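Glycerophosphodiester phosphodiesterase (Parabacteroides distasonis, PDB 3NO3) is a TIM-barrel protein of the glycerophosphoryl diester phosphodiesterase family that holds a magnesium ion at a site of acidic residues. Local coordinates at residues 5-10 with 227-232; 49-54 with 66-71; 59-64 with 72-77; 138-143 with 168-173; 152-157 with 196-201. All coordinates share one frame; numbering follows the deposited sequence. Where two conformers were deposited one is given.

Contact 1: residues 5-10 with 227-232; sequences TKVIAH and EETQKI
The CA atoms of Val7 and Thr229 lie 6.9 Å apart where strand 6-9 packs against helix 226-236, a strand-helix layer of the TIM barrel. Strand 6-9 is the first of the barrel and helix 226-236 the last, so the two ends of the chain meet here. Between these two segments the touching is apolar and runs through one methyl group. CG2 of Val7 comes within 3.8 Å of CG2 of Thr229, the two side chains sliding past each other in opposite directions, and the same Val7 methyl lies 4.0 Å from CG of Gln230, whose chain crosses it at about a right angle. With its other methyl, CG1, set opposite the backbone N (chi1 -175°), Val7 leaves CG2 opposite the carbonyl carbon, the branch that meets the helix. Pro226 and Leu233 of the same helix also touch Val7, and Thr229 packs on Met210 of helix 207-216. Beyond CG the Gln230 chain runs extended past the valine, and its NE2 is hydrogen-bonded to Ile33 O, tying the final helix to the loop ahead of strand 37-44. Thr229 touches the valine with its branch carbon as well as its methyl: CB lies 4.0 Å from Val7 CG2.

Contact 2: residues 49-54 with 66-71; sequences VLVVYH and CTYDEL
Leu71 N donates to Tyr68 O at 2.9 Å, closing a turn of the short, weakly bonded helix about 68-71 whose first residue, Tyr68, packs on Val49 and Val51. A capping box starts this helix. Thr67 N gives a hydrogen bond to Glu70 OE2 (3.0 Å, 155° at the hydrogen), reaching the anti side of that oxygen 32° out of the carboxylate plane, while the return bond from Glu70 N to Thr67 OG1 is weak at 3.4 Å. Asp47 OD1 takes the N-H of Tyr68, a further tie for the helix start. Across the contact everything is apolar. Val49 puts CG1 over one face of the Tyr68 ring, 4.0 Å from its CG, and lays CG2 3.8 Å from the tyrosine CB. Tyr68 CG stands opposite its own backbone N (chi1 176°), which carries the ring along strand 50-52 to the second valine. That strand pairs antiparallel with strand 37-44, which supplies the magnesium ligands Glu39 and Asp41; the Val51 side chain is about 13 Å from the metal. Val51 meets the ring obliquely through a single methyl, CG1, at 3.8 Å from Tyr68 CD1 and 4.0 Å from CE1.

Contact 3: residues 59-64 with 72-77; sequences QGKHIQ and KDLQLS
Gln59 and Leu74 join the tip of a two-stranded beta-hairpin, strands 57-58 and 61-62, to the loop that follows helix 68-71. Gln59 and Gly60 form the hairpin's type I' turn, both with positive phi. The direct polar link is a hydrogen bond from Gln59 NE2 to Gln75 O, 3.0 Å long and rather bent at the hydrogen (138°). It lies in the carbonyl plane of Gln75 and close to the amide plane of Gln59. A water supplies the second link: it donates to Gln59 OE1 at 2.6 Å and accepts from Gln75 N at 2.8 Å. The two ends of one side-chain amide thus engage the backbone C=O and N-H of one residue, one directly and one through the water, which should restrict rotation of the amide. Packing comes from Leu74, whose side chain slides past Gln59 in the opposite direction and also rests on Ile58 of the hairpin. Its CD1 approaches Lys61 CG at 4.5 Å, a loose touch, while the ammonium end of Lys61 turns to Glu70 O on helix 68-71. All this lies at the protein surface. The other leucine methyl, CD2, sits 3.5 Å from Gln59 OE1, beside the oxygen that takes the water.

Contact 4: residues 138-143 with 168-173; sequences FNMDAC and KELGFT
Phe172 reaches across to Met140 and Cys143 with the far end of its ring. From CB, CG lies opposite the carbonyl carbon (chi1 -76°), and from there the ring extends toward helix 140-149. On one flank CE1 lies 3.7 Å from SE of Met140, a selenomethionine in this crystal. CZ, at the tip, lies 3.5 Å from Cys143 CB and 3.7 Å from Met140 SE. On the other flank CE2 lies 3.6 Å from Cys143 CB and 3.7 Å from its SG. Both heavy atoms approach the ring at its rim: SE is 89° off the ring normal and SG 81°, so these are edge-on Met-aromatic and Cys sulfur-aromatic contacts, with no chalcogen over a face. Met140 gets its SE there through a chain bent at chi2 and chi3, and its terminal CE continues to Leu170 CD1 at 4.2 Å, on the more exposed margin. A helix end lies close to each side. Asn139 is the N-cap of helix 140-149, its OD1 accepting from Ala142 N at 2.9 Å in the carbonyl plane, on a lone pair. Gly171 follows helix 164-169 in a Schellman motif just ahead of the phenylalanine. Phe172 therefore fills the seam between two neighbouring outer helices of the TIM barrel, 140-149 and 164-169, where the chain turns inward to strand 174-178. Beneath the seam, Tyr157 of strand 155-157 touches both Met140 and Cys143.

Contact 5: residues 152-157 with 196-201; sequences KSEVSY and GMTSNV
Glu154 and Ser156 meet Thr198 past the intervening strand 174-178, near the end of the TIM barrel where its strands begin, and two waters join them. No direct bond spans the contact: Ser156 OG and Thr198 OG1 are 4.4 Å apart, as are Glu154 OE1 and Thr198 OG1. The first water donates to Glu154 OE1 at 2.7 Å and lies 2.6 Å from Thr198 OG1. The second water lies 2.8 Å from Thr198 OG1. From the second water to Ser156 OG the bond is longer, 3.3 Å. The threonine hydroxyl is therefore hydrogen-bonded to both waters. Its OG1 stands between the backbone N and the carbonyl carbon of Thr198 (chi1 64°), where it meets both waters. Glu154 bends at chi2 (-63°), which brings OE1 round to the first water. In the next shell Thr173 OG1 is hydrogen-bonded to Glu154 OE1 and to Val155 N, and Thr173 makes backbone hydrogen bonds to both Val155 and Thr198. The gap reflects barrel order: strands 155-157 and 198-202 are both parallel partners of strand 174-178. Asp176 of that middle strand touches Ser156 on one side and Asn200 on the other, and Asn200 OD1 is in turn hydrogen-bonded to Thr222 OG1.

In the fold
Contact 1 joins the first strand of the TIM barrel to its last helix, and the other four are nested between its segments. Contacts 2 and 3 alternate along the chain between strand 37-44 and helix 85-94; their centres are about 7 Å apart, with Lys61 NZ reaching Glu70 O. Contacts 4 and 5 alternate likewise, their centres about 9 Å apart, one between outer helices, the other between inner strands, linked by Thr173. The centres of these two pairs lie 25 to 31 Å apart. Contacts 1, 2 and 5 reach the same curled sheet, and Ile8 of contact 1 touches Asn200 of contact 5. Together they tie the barrel's strands to surrounding helices and the excursion after strand 37-44 to the sheet.

Contact 1: residues 5-10 with 227-232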
# COMPACT_ATOMS: atom_id res chain seq x y z
N THR A 5 -12.80 -8.85 -7.58
CA THR A 5 -12.15 -7.58 -7.19
C THR A 5 -12.35 -7.39 -5.69
O THR A 5 -13.46 -7.49 -5.20
CB THR A 5 -12.69 -6.36 -7.97
OG1 THR A 5 -12.44 -6.52 -9.39
CG2 THR A 5 -12.04 -5.06 -7.49
N LYS A 6 -11.25 -7.11 -4.97
CA LYS A 6 -11.26 -6.86 -3.53
C LYS A 6 -10.82 -5.42 -3.24
O LYS A 6 -10.21 -4.75 -4.10
CB LYS A 6 -10.39 -7.92 -2.83
CG LYS A 6 -11.00 -9.38 -2.89
CD LYS A 6 -10.01 -10.51 -2.44
CE LYS A 6 -10.55 -11.95 -2.75
N VAL A 7 -11.10 -4.95 -2.04
CA VAL A 7 -11.00 -3.53 -1.69
C VAL A 7 -9.83 -3.24 -0.74
O VAL A 7 -9.71 -3.87 0.34
CB VAL A 7 -12.29 -3.02 -1.06
CG1 VAL A 7 -12.18 -1.48 -0.83
CG2 VAL A 7 -13.52 -3.38 -1.96
N ILE A 8 -8.97 -2.29 -1.17
CA ILE A 8 -7.87 -1.75 -0.37
C ILE A 8 -8.18 -0.30 0.01
O ILE A 8 -8.37 0.57 -0.85
CB ILE A 8 -6.53 -1.85 -1.14
CG1 ILE A 8 -6.13 -3.31 -1.25
CG2 ILE A 8 -5.42 -1.03 -0.45
CD1 ILE A 8 -5.08 -3.61 -2.29
N ALA A 9 -8.24 -0.05 1.33
CA ALA A 9 -8.40 1.28 1.89
C ALA A 9 -7.08 2.03 1.84
O ALA A 9 -6.18 1.79 2.68
CB ALA A 9 -8.91 1.19 3.34
N HIS A 10 -6.97 2.93 0.87
CA HIS A 10 -5.81 3.79 0.65
C HIS A 10 -5.58 4.66 1.90
O HIS A 10 -6.50 5.41 2.28
CB HIS A 10 -6.10 4.73 -0.54
CG HIS A 10 -4.91 5.53 -0.99
ND1 HIS A 10 -4.93 6.91 -1.13
CD2 HIS A 10 -3.69 5.13 -1.43
CE1 HIS A 10 -3.77 7.31 -1.62
NE2 HIS A 10 -2.99 6.25 -1.78
N GLU A 227 -16.01 1.95 1.38
CA GLU A 227 -17.40 1.50 1.55
C GLU A 227 -18.24 1.64 0.27
O GLU A 227 -19.09 0.76 0.02
CB GLU A 227 -18.09 2.21 2.72
CG GLU A 227 -17.48 1.91 4.08
CD GLU A 227 -18.40 2.26 5.25
OE1 GLU A 227 -18.33 3.39 5.77
OE2 GLU A 227 -19.14 1.37 5.69
N GLU A 228 -18.01 2.68 -0.55
CA GLU A 228 -18.70 2.77 -1.85
C GLU A 228 -18.30 1.59 -2.74
O GLU A 228 -19.16 0.97 -3.38
CB GLU A 228 -18.46 4.12 -2.55
CG GLU A 228 -18.97 4.25 -4.05
CD GLU A 228 -20.47 4.41 -4.23
OE1 GLU A 228 -21.15 3.44 -4.64
OE2 GLU A 228 -20.97 5.53 -4.02
N THR A 229 -17.01 1.25 -2.80
CA THR A 229 -16.57 0.09 -3.60
C THR A 229 -17.19 -1.23 -3.12
O THR A 229 -17.61 -2.08 -3.95
CB THR A 229 -15.03 -0.07 -3.62
OG1 THR A 229 -14.44 1.22 -3.78
CG2 THR A 229 -14.58 -0.98 -4.77
N GLN A 230 -17.27 -1.41 -1.81
CA GLN A 230 -17.92 -2.59 -1.23
C GLN A 230 -19.40 -2.68 -1.60
O GLN A 230 -19.90 -3.76 -1.93
CB GLN A 230 -17.78 -2.61 0.31
CG GLN A 230 -16.33 -2.88 0.84
CD GLN A 230 -16.20 -2.67 2.34
OE1 GLN A 230 -16.79 -1.73 2.90
NE2 GLN A 230 -15.46 -3.54 3.00
N LYS A 231 -20.11 -1.54 -1.53
CA LYS A 231 -21.52 -1.48 -1.92
C LYS A 231 -21.73 -1.91 -3.38
O LYS A 231 -22.61 -2.75 -3.67
CB LYS A 231 -22.07 -0.06 -1.72
CG LYS A 231 -23.41 0.22 -2.44
CD LYS A 231 -24.07 1.53 -1.99
CE LYS A 231 -23.31 2.75 -2.52
NZ LYS A 231 -23.68 4.05 -1.88
N ILE A 232 -20.94 -1.31 -4.27
CA ILE A 232 -20.99 -1.63 -5.69
C ILE A 232 -20.72 -3.13 -5.94
O ILE A 232 -21.45 -3.75 -6.67
CB ILE A 232 -19.98 -0.76 -6.49
CG1 ILE A 232 -20.52 0.67 -6.62
CG2 ILE A 232 -19.76 -1.33 -7.91
CD1 ILE A 232 -19.44 1.66 -7.10

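Contact 2: residues 49-54 with 66-71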
# COMPACT_ATOMS: atom_id res chain seq x y z
N VAL A 49 14.88 4.88 11.98
CA VAL A 49 13.58 4.55 12.55
C VAL A 49 12.55 4.60 11.43
O VAL A 49 12.52 5.56 10.62
CB VAL A 49 13.20 5.47 13.71
CG1 VAL A 49 11.77 5.11 14.27
CG2 VAL A 49 14.26 5.45 14.82
N LEU A 50 11.74 3.57 11.33
CA LEU A 50 10.69 3.51 10.33
C LEU A 50 9.43 4.17 10.90
O LEU A 50 8.99 3.81 11.97
CB LEU A 50 10.42 2.04 9.92
CG LEU A 50 11.58 1.39 9.11
CD1 LEU A 50 11.43 -0.10 9.16
CD2 LEU A 50 11.58 1.90 7.65
N VAL A 51 8.86 5.11 10.16
CA VAL A 51 7.65 5.85 10.57
C VAL A 51 6.66 5.82 9.43
O VAL A 51 7.05 5.57 8.28
CB VAL A 51 7.99 7.30 10.97
CG1 VAL A 51 8.97 7.32 12.18
CG2 VAL A 51 8.62 8.09 9.76
N VAL A 52 5.41 6.18 9.74
CA VAL A 52 4.30 6.03 8.83
C VAL A 52 3.73 7.41 8.51
O VAL A 52 3.20 8.11 9.41
CB VAL A 52 3.21 5.13 9.41
CG1 VAL A 52 2.05 4.97 8.40
CG2 VAL A 52 3.78 3.77 9.71
N TYR A 53 3.89 7.83 7.25
CA TYR A 53 3.41 9.15 6.78
C TYR A 53 3.53 9.24 5.25
O TYR A 53 4.47 8.67 4.68
CB TYR A 53 4.23 10.30 7.44
CG TYR A 53 3.52 11.64 7.39
CD1 TYR A 53 2.45 11.92 8.23
CD2 TYR A 53 3.91 12.61 6.47
CE1 TYR A 53 1.79 13.12 8.18
CE2 TYR A 53 3.26 13.86 6.42
CZ TYR A 53 2.19 14.09 7.28
OH TYR A 53 1.53 15.28 7.23
N HIS A 54 2.57 9.89 4.57
CA HIS A 54 2.60 9.95 3.12
C HIS A 54 3.65 10.92 2.57
O HIS A 54 4.52 10.52 1.79
CB HIS A 54 1.25 10.31 2.49
CG HIS A 54 1.37 10.68 1.04
ND1 HIS A 54 1.82 9.80 0.07
CD2 HIS A 54 1.17 11.87 0.40
CE1 HIS A 54 1.86 10.42 -1.10
NE2 HIS A 54 1.48 11.67 -0.92
N CYS A 66 15.74 13.86 8.92
CA CYS A 66 15.54 14.30 10.30
C CYS A 66 15.72 13.08 11.21
O CYS A 66 15.42 11.97 10.81
CB CYS A 66 14.15 14.90 10.50
SG CYS A 66 14.08 16.58 9.92
N THR A 67 16.12 13.28 12.44
CA THR A 67 16.08 12.19 13.42
C THR A 67 14.66 11.96 13.93
O THR A 67 13.80 12.85 13.88
CB THR A 67 16.94 12.48 14.63
OG1 THR A 67 16.42 13.64 15.28
CG2 THR A 67 18.45 12.62 14.25
N TYR A 68 14.39 10.74 14.40
CA TYR A 68 13.07 10.45 14.98
C TYR A 68 12.72 11.40 16.15
O TYR A 68 11.57 11.85 16.28
CB TYR A 68 12.94 8.96 15.37
CG TYR A 68 11.63 8.67 16.04
CD1 TYR A 68 10.41 8.83 15.36
CD2 TYR A 68 11.60 8.33 17.38
CE1 TYR A 68 9.20 8.63 15.99
CE2 TYR A 68 10.38 8.10 18.04
CZ TYR A 68 9.19 8.26 17.34
OH TYR A 68 8.01 8.05 18.02
N ASP A 69 13.71 11.74 16.97
CA ASP A 69 13.54 12.70 18.07
C ASP A 69 12.97 14.05 17.63
O ASP A 69 12.12 14.62 18.34
CB ASP A 69 14.88 12.94 18.81
CG ASP A 69 14.69 13.61 20.15
OD1 ASP A 69 14.07 12.98 21.02
OD2 ASP A 69 15.14 14.77 20.33
N GLU A 70 13.42 14.57 16.48
CA GLU A 70 12.85 15.83 15.91
C GLU A 70 11.36 15.67 15.51
O GLU A 70 10.61 16.64 15.52
CB GLU A 70 13.60 16.26 14.64
CG GLU A 70 14.98 16.77 14.81
CD GLU A 70 15.64 17.07 13.45
OE1 GLU A 70 15.41 18.16 12.91
OE2 GLU A 70 16.37 16.21 12.93
N LEU A 71 10.95 14.46 15.11
CA LEU A 71 9.62 14.22 14.53
C LEU A 71 8.57 13.66 15.48
O LEU A 71 7.37 13.69 15.16
CB LEU A 71 9.75 13.22 13.36
CG LEU A 71 10.73 13.59 12.22
CD1 LEU A 71 10.89 12.36 11.35
CD2 LEU A 71 10.25 14.81 11.41

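Contact 3: residues 59-64 with 72-77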
# COMPACT_ATOMS: atom_id res chain seq x y z
N GLN A 59 5.10 19.21 8.47
CA GLN A 59 5.18 20.44 9.25
C GLN A 59 6.58 21.13 9.10
O GLN A 59 7.18 21.57 10.08
CB GLN A 59 4.77 20.18 10.71
CG GLN A 59 3.26 19.81 10.78
CD GLN A 59 2.88 19.04 12.02
OE1 GLN A 59 3.26 19.42 13.14
NE2 GLN A 59 2.06 17.98 11.85
N GLY A 60 7.08 21.17 7.88
CA GLY A 60 8.37 21.77 7.56
C GLY A 60 9.59 20.89 7.82
O GLY A 60 10.71 21.36 7.57
N LYS A 61 9.40 19.66 8.28
CA LYS A 61 10.51 18.72 8.56
C LYS A 61 10.60 17.66 7.48
O LYS A 61 9.62 16.97 7.23
CB LYS A 61 10.33 18.09 9.92
CG LYS A 61 10.27 19.17 11.05
CD LYS A 61 11.12 18.84 12.24
CE LYS A 61 10.89 19.86 13.42
NZ LYS A 61 11.17 19.25 14.80
N HIS A 62 11.78 17.50 6.86
CA HIS A 62 11.98 16.49 5.83
C HIS A 62 12.33 15.21 6.51
O HIS A 62 13.45 15.10 7.11
CB HIS A 62 13.09 16.93 4.86
CG HIS A 62 13.44 15.90 3.84
ND1 HIS A 62 14.63 15.21 3.89
CD2 HIS A 62 12.77 15.45 2.76
CE1 HIS A 62 14.67 14.35 2.88
NE2 HIS A 62 13.55 14.46 2.18
N ILE A 63 11.43 14.22 6.39
CA ILE A 63 11.43 13.05 7.31
C ILE A 63 12.72 12.25 7.20
O ILE A 63 13.33 11.92 8.19
CB ILE A 63 10.19 12.12 7.06
CG1 ILE A 63 8.90 12.85 7.51
CG2 ILE A 63 10.34 10.78 7.81
CD1 ILE A 63 7.63 12.13 7.05
N GLN A 64 13.17 12.00 5.97
CA GLN A 64 14.32 11.15 5.71
C GLN A 64 15.70 11.71 6.10
O GLN A 64 16.67 10.94 6.17
CB GLN A 64 14.29 10.65 4.26
CG GLN A 64 13.11 9.70 3.93
CD GLN A 64 13.03 9.38 2.46
OE1 GLN A 64 14.04 9.52 1.72
NE2 GLN A 64 11.86 8.94 2.01
N LYS A 72 9.00 13.12 16.61
CA LYS A 72 8.17 12.18 17.38
C LYS A 72 6.92 12.70 18.01
O LYS A 72 6.01 11.92 18.29
CB LYS A 72 8.97 11.49 18.49
CG LYS A 72 9.52 12.35 19.62
CD LYS A 72 10.47 11.47 20.55
CE LYS A 72 10.73 12.09 21.92
NZ LYS A 72 10.76 13.55 21.91
N ASP A 73 6.92 14.00 18.30
CA ASP A 73 5.81 14.62 18.93
C ASP A 73 4.90 15.39 17.95
O ASP A 73 3.90 15.95 18.38
CB ASP A 73 6.31 15.53 20.07
CG ASP A 73 6.90 14.71 21.23
OD1 ASP A 73 6.36 13.61 21.60
OD2 ASP A 73 7.94 15.17 21.74
N LEU A 74 5.21 15.36 16.66
CA LEU A 74 4.35 15.97 15.64
C LEU A 74 3.03 15.21 15.53
O LEU A 74 3.02 14.00 15.67
CB LEU A 74 5.06 16.07 14.29
CG LEU A 74 6.38 16.86 14.19
CD1 LEU A 74 6.91 16.80 12.76
CD2 LEU A 74 6.23 18.32 14.66
N GLN A 75 1.92 15.93 15.32
CA GLN A 75 0.58 15.34 15.34
C GLN A 75 -0.05 15.22 13.98
O GLN A 75 0.21 16.04 13.10
CB GLN A 75 -0.34 16.13 16.27
CG GLN A 75 -0.13 15.78 17.73
CD GLN A 75 -0.89 16.70 18.65
OE1 GLN A 75 -2.13 16.69 18.71
NE2 GLN A 75 -0.14 17.52 19.38
N LEU A 76 -0.92 14.20 13.81
CA LEU A 76 -1.68 13.98 12.62
C LEU A 76 -2.91 14.87 12.65
O LEU A 76 -3.17 15.51 13.66
CB LEU A 76 -2.11 12.50 12.48
CG LEU A 76 -0.99 11.45 12.54
CD1 LEU A 76 -1.52 10.09 12.12
CD2 LEU A 76 0.24 11.90 11.69
N SER A 77 -3.67 14.86 11.55
CA SER A 77 -4.89 15.69 11.41
C SER A 77 -5.96 15.42 12.45
O SER A 77 -6.79 16.31 12.70
CB SER A 77 -5.46 15.56 9.99
OG SER A 77 -5.99 14.28 9.70
O HOH W 1 1.95 18.73 15.27

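Contact 4: residues 138-143 with 168-173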
# COMPACT_ATOMS: atom_id res chain seq x y z
N PHE A 138 7.07 2.90 -5.55
CA PHE A 138 7.51 3.54 -6.79
C PHE A 138 8.95 3.30 -7.13
O PHE A 138 9.34 3.54 -8.28
CB PHE A 138 7.32 5.08 -6.72
CG PHE A 138 5.86 5.51 -6.81
CD1 PHE A 138 5.27 5.71 -8.04
CD2 PHE A 138 5.10 5.69 -5.67
CE1 PHE A 138 3.92 6.08 -8.13
CE2 PHE A 138 3.76 6.09 -5.76
CZ PHE A 138 3.19 6.28 -6.98
N ASN A 139 9.77 2.93 -6.14
CA ASN A 139 11.20 2.83 -6.32
C ASN A 139 11.63 1.44 -6.71
O ASN A 139 11.40 0.47 -5.95
CB ASN A 139 11.93 3.22 -5.02
CG ASN A 139 13.42 3.36 -5.24
OD1 ASN A 139 14.17 2.38 -5.12
ND2 ASN A 139 13.85 4.57 -5.62
N MSE A 140 12.32 1.34 -7.82
CA MSE A 140 12.72 0.03 -8.34
C MSE A 140 13.78 -0.65 -7.49
O MSE A 140 13.73 -1.86 -7.33
CB MSE A 140 13.24 0.17 -9.77
CG MSE A 140 13.66 -1.14 -10.44
SE MSE A 140 12.33 -2.58 -10.37
CE MSE A 140 11.20 -1.88 -11.76
N ASP A 141 14.70 0.13 -6.92
CA ASP A 141 15.74 -0.45 -6.02
C ASP A 141 15.12 -1.04 -4.75
O ASP A 141 15.52 -2.14 -4.33
CB ASP A 141 16.84 0.58 -5.72
CG ASP A 141 17.51 1.10 -7.01
OD1 ASP A 141 18.16 0.28 -7.67
OD2 ASP A 141 17.35 2.29 -7.35
N ALA A 142 14.09 -0.37 -4.20
CA ALA A 142 13.36 -0.91 -3.06
C ALA A 142 12.65 -2.22 -3.41
O ALA A 142 12.76 -3.17 -2.69
CB ALA A 142 12.32 0.11 -2.53
N CYS A 143 11.90 -2.22 -4.51
CA CYS A 143 11.17 -3.41 -4.99
C CYS A 143 12.12 -4.60 -5.20
O CYS A 143 11.84 -5.68 -4.77
CB CYS A 143 10.47 -3.11 -6.31
SG CYS A 143 9.08 -1.92 -6.19
N LYS A 168 7.12 -9.46 -14.54
CA LYS A 168 7.23 -10.87 -14.18
C LYS A 168 8.67 -11.33 -14.26
O LYS A 168 9.12 -12.04 -13.39
CB LYS A 168 6.34 -11.74 -15.09
CG LYS A 168 6.22 -13.21 -14.69
CD LYS A 168 5.62 -13.40 -13.34
CE LYS A 168 5.52 -14.87 -13.05
NZ LYS A 168 4.25 -15.18 -12.37
N GLU A 169 9.38 -10.89 -15.30
CA GLU A 169 10.79 -11.26 -15.51
C GLU A 169 11.70 -10.81 -14.35
O GLU A 169 12.68 -11.50 -14.00
CB GLU A 169 11.31 -10.70 -16.83
CG GLU A 169 12.68 -11.30 -17.26
CD GLU A 169 13.11 -10.88 -18.64
OE1 GLU A 169 12.37 -10.09 -19.31
OE2 GLU A 169 14.21 -11.32 -19.06
N LEU A 170 11.38 -9.67 -13.76
CA LEU A 170 12.08 -9.11 -12.58
C LEU A 170 11.69 -9.77 -11.23
O LEU A 170 12.32 -9.48 -10.21
CB LEU A 170 11.94 -7.57 -12.51
CG LEU A 170 12.69 -6.82 -13.66
CD1 LEU A 170 12.26 -5.36 -13.82
CD2 LEU A 170 14.21 -6.87 -13.52
N GLY A 171 10.71 -10.69 -11.24
CA GLY A 171 10.24 -11.34 -10.00
C GLY A 171 9.13 -10.62 -9.27
O GLY A 171 8.80 -10.98 -8.14
N PHE A 172 8.48 -9.65 -9.90
CA PHE A 172 7.30 -9.04 -9.28
C PHE A 172 6.16 -10.04 -9.27
O PHE A 172 6.09 -10.91 -10.16
CB PHE A 172 6.86 -7.80 -10.04
CG PHE A 172 7.72 -6.57 -9.80
CD1 PHE A 172 8.88 -6.34 -10.52
CD2 PHE A 172 7.37 -5.65 -8.81
CE1 PHE A 172 9.66 -5.20 -10.28
CE2 PHE A 172 8.14 -4.54 -8.58
CZ PHE A 172 9.26 -4.30 -9.32
N THR A 173 5.28 -9.92 -8.28
CA THR A 173 4.07 -10.70 -8.22
C THR A 173 2.83 -9.89 -8.63
O THR A 173 1.76 -10.47 -8.73
CB THR A 173 3.84 -11.29 -6.82
OG1 THR A 173 3.54 -10.22 -5.92
CG2 THR A 173 5.07 -12.04 -6.35

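Contact 5: residues 152-157 with 196-201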
# COMPACT_ATOMS: atom_id res chain seq x y z
N LYS A 152 8.94 -15.27 -1.44
CA LYS A 152 7.57 -15.78 -1.34
C LYS A 152 6.56 -14.70 -1.00
O LYS A 152 5.38 -15.02 -0.90
CB LYS A 152 7.44 -16.90 -0.28
CG LYS A 152 8.43 -18.10 -0.37
CD LYS A 152 8.65 -18.64 -1.80
N SER A 153 7.00 -13.45 -0.80
CA SER A 153 6.08 -12.35 -0.48
C SER A 153 5.53 -11.69 -1.76
O SER A 153 6.08 -11.86 -2.85
CB SER A 153 6.76 -11.28 0.37
OG SER A 153 7.07 -11.81 1.65
N GLU A 154 4.43 -10.96 -1.60
CA GLU A 154 3.87 -10.18 -2.69
C GLU A 154 4.66 -8.86 -2.79
O GLU A 154 4.91 -8.21 -1.77
CB GLU A 154 2.41 -9.91 -2.42
CG GLU A 154 1.49 -11.16 -2.35
CD GLU A 154 1.47 -11.89 -3.67
OE1 GLU A 154 1.17 -11.27 -4.70
OE2 GLU A 154 1.85 -13.05 -3.69
N VAL A 155 5.10 -8.53 -4.01
CA VAL A 155 5.75 -7.28 -4.34
C VAL A 155 5.15 -6.70 -5.66
O VAL A 155 5.21 -7.38 -6.70
CB VAL A 155 7.26 -7.41 -4.50
CG1 VAL A 155 7.85 -6.04 -4.71
CG2 VAL A 155 7.92 -8.13 -3.29
N SER A 156 4.59 -5.48 -5.62
CA SER A 156 4.03 -4.83 -6.80
C SER A 156 4.70 -3.49 -7.09
O SER A 156 5.05 -2.75 -6.17
CB SER A 156 2.53 -4.66 -6.71
OG SER A 156 1.93 -5.88 -6.45
N TYR A 157 4.85 -3.17 -8.38
CA TYR A 157 5.45 -1.92 -8.77
C TYR A 157 4.38 -0.86 -8.90
O TYR A 157 3.30 -1.15 -9.45
CB TYR A 157 6.11 -2.09 -10.11
CG TYR A 157 7.01 -1.00 -10.61
CD1 TYR A 157 8.00 -0.43 -9.79
CD2 TYR A 157 6.98 -0.63 -11.93
CE1 TYR A 157 8.85 0.51 -10.27
CE2 TYR A 157 7.86 0.30 -12.43
CZ TYR A 157 8.81 0.85 -11.61
OH TYR A 157 9.64 1.79 -12.13
N GLY A 196 -0.05 -15.09 -14.06
CA GLY A 196 -0.13 -15.47 -12.66
C GLY A 196 0.23 -14.36 -11.67
O GLY A 196 0.69 -14.66 -10.57
N MSE A 197 -0.00 -13.11 -12.06
CA MSE A 197 0.28 -11.93 -11.23
C MSE A 197 -1.05 -11.28 -10.88
O MSE A 197 -2.02 -11.52 -11.54
CB MSE A 197 1.07 -10.86 -12.00
CG MSE A 197 1.96 -11.34 -13.05
SE MSE A 197 2.88 -9.91 -13.92
CE MSE A 197 4.04 -9.54 -12.39
N THR A 198 -1.03 -10.42 -9.87
CA THR A 198 -2.18 -9.57 -9.53
C THR A 198 -2.15 -8.16 -10.17
O THR A 198 -1.07 -7.61 -10.49
CB THR A 198 -2.39 -9.45 -8.03
OG1 THR A 198 -1.26 -8.78 -7.43
CG2 THR A 198 -2.59 -10.84 -7.45
N SER A 199 -3.33 -7.59 -10.37
CA SER A 199 -3.48 -6.22 -10.86
C SER A 199 -4.17 -5.41 -9.77
O SER A 199 -5.16 -5.86 -9.20
CB SER A 199 -4.28 -6.21 -12.16
OG SER A 199 -5.51 -6.84 -12.01
N ASN A 200 -3.64 -4.23 -9.47
CA ASN A 200 -4.20 -3.29 -8.46
C ASN A 200 -4.22 -1.92 -9.15
O ASN A 200 -3.37 -1.66 -10.03
CB ASN A 200 -3.32 -3.36 -7.21
CG ASN A 200 -3.84 -2.55 -6.00
OD1 ASN A 200 -4.86 -1.83 -6.02
ND2 ASN A 200 -3.09 -2.69 -4.91
N VAL A 201 -5.23 -1.10 -8.82
CA VAL A 201 -5.37 0.20 -9.44
C VAL A 201 -5.60 1.27 -8.36
O VAL A 201 -6.32 1.02 -7.40
CB VAL A 201 -6.49 0.22 -10.52
CG1 VAL A 201 -7.90 -0.10 -9.93
CG2 VAL A 201 -6.47 1.54 -11.29
O HOH W 2 -0.68 -9.26 -4.92
O HOH W 3 -1.13 -6.02 -7.58